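Local coordinates for protein endo-1,4-beta-mannanase (Eisenia fetida, PDB 5Y6T) that probably hydrolyses internal beta-1,4-mannosidic linkages in mannan chains, as an earthworm endo-mannanase of glycoside hydrolase family 5, at residues 79-82 with 83-87; 205-208 with 209-213. One frame throughout, in Å; residues are numbered along the deposited sequence.

Contact 1. Residues 79-82 with 83-87; sequences EFDG and NGYVV
Asp-81 and Tyr-85 are joined twice: Asp-81 N donates to Tyr-85 O at 2.7 Å, and Tyr-85 N returns a bond to Asp-81 OD1. That same OD1 also accepts from Asn-83 N at 2.9 Å, the bond of an Asx turn. The two donors reach it from opposite faces of the carboxylate plane, well out of that plane, and both bonds are bent. With chi1 at 79°, CG sits between the backbone N and the carbonyl carbon, which folds the carboxylate back over the turn. OD2 takes a bond from a water that in turn accepts from Asn-83 ND2. Among backbone bonds, Gly-84 N to Asp-81 O (3.1 Å) closes a type I turn with a G1 bulge, a 3:5 hairpin; the backbone angles of Gly-84 call for glycine, since a CB would jam against Asn-83 O. Val-87 N to Glu-79 O (2.9 Å) is nearly straight at 173°. Apolar contacts add to the hairpin. Phe-80 and Val-86 form a non-hydrogen-bonded antiparallel pair, Phe-80 CE1 meeting Val-86 CG2 obliquely at 3.5 Å, and Phe-80 also packs on Leu-131. Val-87 CG2 lies 3.5 Å from Glu-79 CG. Asp-81 thus probably helps to hold the turn in shape, its negative charge probably stabilised by those donors.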
loop_
_atom_site.group_PDB
_atom_site.type_symbol
_atom_site.label_atom_id
_atom_site.label_comp_id
_atom_site.label_asym_id
_atom_site.label_seq_id
_atom_site.Cartn_x
_atom_site.Cartn_y
_atom_site.Cartn_z
ATOM N N GLU A 79 12.686 13.734 8.822
ATOM C CA GLU A 79 13.279 14.817 9.548
ATOM C C GLU A 79 13.431 16.031 8.668
ATOM O O GLU A 79 14.168 16.005 7.690
ATOM C CB GLU A 79 14.659 14.390 10.077
ATOM C CG GLU A 79 15.319 15.433 10.945
ATOM C CD GLU A 79 14.644 15.636 12.325
ATOM O OE1 GLU A 79 13.693 14.927 12.688
ATOM O OE2 GLU A 79 15.082 16.557 13.063
ATOM N N PHE A 80 12.701 17.080 9.044
ATOM C CA PHE A 80 12.660 18.338 8.303
ATOM C C PHE A 80 13.551 19.357 8.981
ATOM O O PHE A 80 13.523 19.462 10.204
ATOM C CB PHE A 80 11.241 18.928 8.209
ATOM C CG PHE A 80 10.261 18.057 7.479
ATOM C CD1 PHE A 80 10.168 18.136 6.109
ATOM C CD2 PHE A 80 9.398 17.217 8.159
ATOM C CE1 PHE A 80 9.290 17.370 5.399
ATOM C CE2 PHE A 80 8.492 16.413 7.449
ATOM C CZ PHE A 80 8.449 16.495 6.051
ATOM N N ASP A 81 14.263 20.149 8.189
ATOM C CA ASP A 81 15.012 21.240 8.781
ATOM C C ASP A 81 14.086 22.460 9.006
ATOM O O ASP A 81 12.859 22.407 8.735
ATOM C CB ASP A 81 16.290 21.514 7.982
ATOM C CG ASP A 81 16.052 22.322 6.719
ATOM O OD1 ASP A 81 14.922 22.790 6.400
ATOM O OD2 ASP A 81 17.074 22.573 6.051
ATOM N N GLY A 82 14.656 23.579 9.480
ATOM C CA GLY A 82 13.869 24.758 9.765
ATOM C C GLY A 82 13.156 25.468 8.607
ATOM O O GLY A 82 12.302 26.312 8.815
ATOM N N ASN A 83 13.569 25.159 7.384
ATOM C CA ASN A 83 12.954 25.650 6.199
ATOM C C ASN A 83 12.074 24.628 5.462
ATOM O O ASN A 83 11.532 24.943 4.432
ATOM C CB ASN A 83 14.008 26.138 5.247
ATOM C CG ASN A 83 14.694 27.412 5.762
ATOM O OD1 ASN A 83 14.019 28.326 6.189
ATOM N ND2 ASN A 83 16.009 27.467 5.683
ATOM N N GLY A 84 11.952 23.423 5.999
ATOM C CA GLY A 84 11.086 22.371 5.439
ATOM C C GLY A 84 11.807 21.445 4.488
ATOM O O GLY A 84 11.146 20.605 3.894
ATOM N N TYR A 85 13.124 21.608 4.312
ATOM C CA TYR A 85 13.906 20.651 3.484
ATOM C C TYR A 85 14.131 19.398 4.311
ATOM O O TYR A 85 14.346 19.430 5.541
ATOM C CB TYR A 85 15.240 21.223 3.014
ATOM C CG TYR A 85 14.975 22.368 2.073
ATOM C CD1 TYR A 85 14.618 22.165 0.759
ATOM C CD2 TYR A 85 14.927 23.638 2.562
ATOM C CE1 TYR A 85 14.281 23.190 -0.075
ATOM C CE2 TYR A 85 14.583 24.682 1.707
ATOM C CZ TYR A 85 14.251 24.436 0.422
ATOM O OH TYR A 85 13.911 25.481 -0.420
ATOM N N VAL A 86 14.121 18.251 3.661
ATOM C CA VAL A 86 14.346 17.012 4.420
ATOM C C VAL A 86 15.867 16.720 4.559
ATOM O O VAL A 86 16.613 16.825 3.598
ATOM C CB VAL A 86 13.586 15.811 3.752
ATOM C CG1 VAL A 86 13.971 14.480 4.381
ATOM C CG2 VAL A 86 12.058 16.017 3.773
ATOM N N VAL A 87 16.284 16.342 5.758
ATOM C CA VAL A 87 17.682 16.071 6.065
ATOM C C VAL A 87 17.960 14.615 6.334
ATOM O O VAL A 87 19.126 14.209 6.324
ATOM C CB VAL A 87 18.247 16.937 7.228
ATOM C CG1 VAL A 87 18.253 18.389 6.831
ATOM C CG2 VAL A 87 17.512 16.669 8.555
HETATM O O HOH W 1 17.310 24.938 4.794
#

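Contact 2. Residues 205-208 with 209-213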
loop_
_atom_site.group_PDB
_atom_site.type_symbol
_atom_site.label_atom_id
_atom_site.label_comp_id
_atom_site.label_asym_id
_atom_site.label_seq_id
_atom_site.Cartn_x
_atom_site.Cartn_y
_atom_site.Cartn_z
ATOM N N GLN A 205 -0.690 12.795 -8.108
ATOM C CA GLN A 205 -0.034 11.988 -9.118
ATOM C C GLN A 205 1.425 12.301 -9.327
ATOM O O GLN A 205 2.242 11.385 -9.505
ATOM C CB GLN A 205 -0.773 12.049 -10.463
ATOM C CG GLN A 205 -2.178 11.438 -10.456
ATOM C CD GLN A 205 -2.997 11.951 -11.637
ATOM O OE1 GLN A 205 -3.010 13.167 -11.964
ATOM N NE2 GLN A 205 -3.768 11.066 -12.230
ATOM N N SER A 206 1.751 13.593 -9.434
ATOM C CA SER A 206 3.168 14.001 -9.585
ATOM C C SER A 206 4.023 13.492 -8.421
ATOM O O SER A 206 5.086 12.948 -8.628
ATOM C CB SER A 206 3.231 15.528 -9.769
ATOM O OG SER A 206 4.588 15.918 -9.981
ATOM N N PHE A 207 3.513 13.675 -7.189
ATOM C CA PHE A 207 4.173 13.257 -5.923
ATOM C C PHE A 207 4.450 11.747 -5.986
ATOM O O PHE A 207 5.549 11.309 -5.704
ATOM C CB PHE A 207 3.264 13.684 -4.741
ATOM C CG PHE A 207 3.789 13.388 -3.353
ATOM C CD1 PHE A 207 4.770 14.193 -2.778
ATOM C CD2 PHE A 207 3.211 12.425 -2.585
ATOM C CE1 PHE A 207 5.142 14.016 -1.473
ATOM C CE2 PHE A 207 3.564 12.247 -1.249
ATOM C CZ PHE A 207 4.588 13.023 -0.723
ATOM N N ILE A 208 3.451 11.014 -6.435
ATOM C CA ILE A 208 3.547 9.600 -6.563
ATOM C C ILE A 208 4.547 9.195 -7.659
ATOM O O ILE A 208 5.375 8.260 -7.462
ATOM C CB ILE A 208 2.148 8.938 -6.762
ATOM C CG1 ILE A 208 1.325 9.129 -5.458
ATOM C CG2 ILE A 208 2.272 7.464 -7.101
ATOM C CD1 ILE A 208 -0.153 9.066 -5.712
ATOM N N ASN A 209 4.383 9.757 -8.835
ATOM C CA ASN A 209 5.225 9.442 -9.968
ATOM C C ASN A 209 6.705 9.644 -9.623
ATOM O O ASN A 209 7.539 8.777 -9.886
ATOM C CB ASN A 209 4.833 10.349 -11.145
ATOM C CG ASN A 209 5.809 10.228 -12.347
ATOM O OD1 ASN A 209 6.441 11.210 -12.719
ATOM N ND2 ASN A 209 5.902 9.028 -12.950
ATOM N N LYS A 210 7.036 10.790 -9.033
ATOM C CA LYS A 210 8.446 11.122 -8.754
ATOM C C LYS A 210 9.055 10.198 -7.742
ATOM O O LYS A 210 10.210 9.769 -7.896
ATOM C CB LYS A 210 8.661 12.609 -8.410
ATOM C CG LYS A 210 8.255 13.553 -9.539
ATOM C CD LYS A 210 8.250 15.035 -9.141
ATOM C CE LYS A 210 7.890 16.000 -10.288
ATOM N NZ LYS A 210 8.917 16.164 -11.336
ATOM N N GLN A 211 8.330 9.939 -6.663
ATOM C CA GLN A 211 8.850 8.997 -5.656
ATOM C C GLN A 211 8.913 7.558 -6.121
ATOM O O GLN A 211 9.881 6.859 -5.839
ATOM C CB GLN A 211 8.090 9.090 -4.350
ATOM C CG GLN A 211 8.340 10.397 -3.651
ATOM C CD GLN A 211 7.397 10.562 -2.497
ATOM O OE1 GLN A 211 7.680 10.110 -1.372
ATOM N NE2 GLN A 211 6.241 11.160 -2.757
ATOM N N THR A 212 7.967 7.161 -6.960
ATOM C CA THR A 212 7.995 5.812 -7.511
ATOM C C THR A 212 9.245 5.649 -8.392
ATOM O O THR A 212 9.946 4.637 -8.304
ATOM C CB THR A 212 6.692 5.444 -8.249
ATOM O OG1 THR A 212 5.573 5.423 -7.322
ATOM C CG2 THR A 212 6.763 4.079 -8.855
ATOM N N ALA A 213 9.509 6.645 -9.230
ATOM C CA ALA A 213 10.648 6.620 -10.124
ATOM C C ALA A 213 11.920 6.512 -9.246
ATOM O O ALA A 213 12.846 5.708 -9.524
ATOM C CB ALA A 213 10.703 7.910 -10.923
#
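Phe-207 O is gripped by two donors of one residue: Gln-211 N at 3.2 Å, the ordinary helix bond, and Gln-211 NE2 at 3.0 Å. They arrive from opposite faces of the carbonyl plane, the side-chain amide standing 60° out of it. In Gln-211, CG lies beside the backbone N (chi1 -68°), and the extended chain beyond it carries NE2 to the carbonyl of Phe-207, one turn earlier. NE2 thereby lies over the centre of the Phe-207 ring, 3.0 Å above the plane, with amide and ring planes 69° apart. The other end of that amide, OE1, accepts from Trp-118 NE1, so both ends are held, and the Trp-118 ring also meets Phe-207. One residue on, Ile-208 O likewise receives Thr-212 N and also Thr-212 OG1, the hydroxyl bond being 2.8 Å. On another side of the helix, Ser-206 OG touches Lys-210 CE at 3.3 Å, while the lysine NZ goes on to Gly-253 O. Asn-209 turns its ND2 to Gly-258 O and Asp-255 O. The Thr-212 hydroxyl makes a common bond of threonines within helices; the Gln-211 bond is a feature of this one, helix 201-218 of what is, as in family 5, a (beta/alpha)8 barrel.

From the N terminus the chain reaches contact 1 first, just after barrel strand 65-72; there 79-82 and 83-87 close a small hairpin before helix 95-108 begins. The chain then runs through strand 112-119, helices 126-133 and 135-152 and strand 159-163 before contact 2 joins successive turns of helix 201-218, ahead of strand 223-228. The two follow in series, neither nesting nor crossing. The centres of contact 1 and contact 2 are about 20 Å apart. Between contact 1 and contact 2 the nearest atoms are about 9 Å apart, so they do not touch. Helices 126-133 and 135-152 bridge them: Leu-131 meets both Phe-80 and Phe-207, and Tyr-141 meets both Val-86 and Gln-211, connecting the outlying hairpin to the barrel helix.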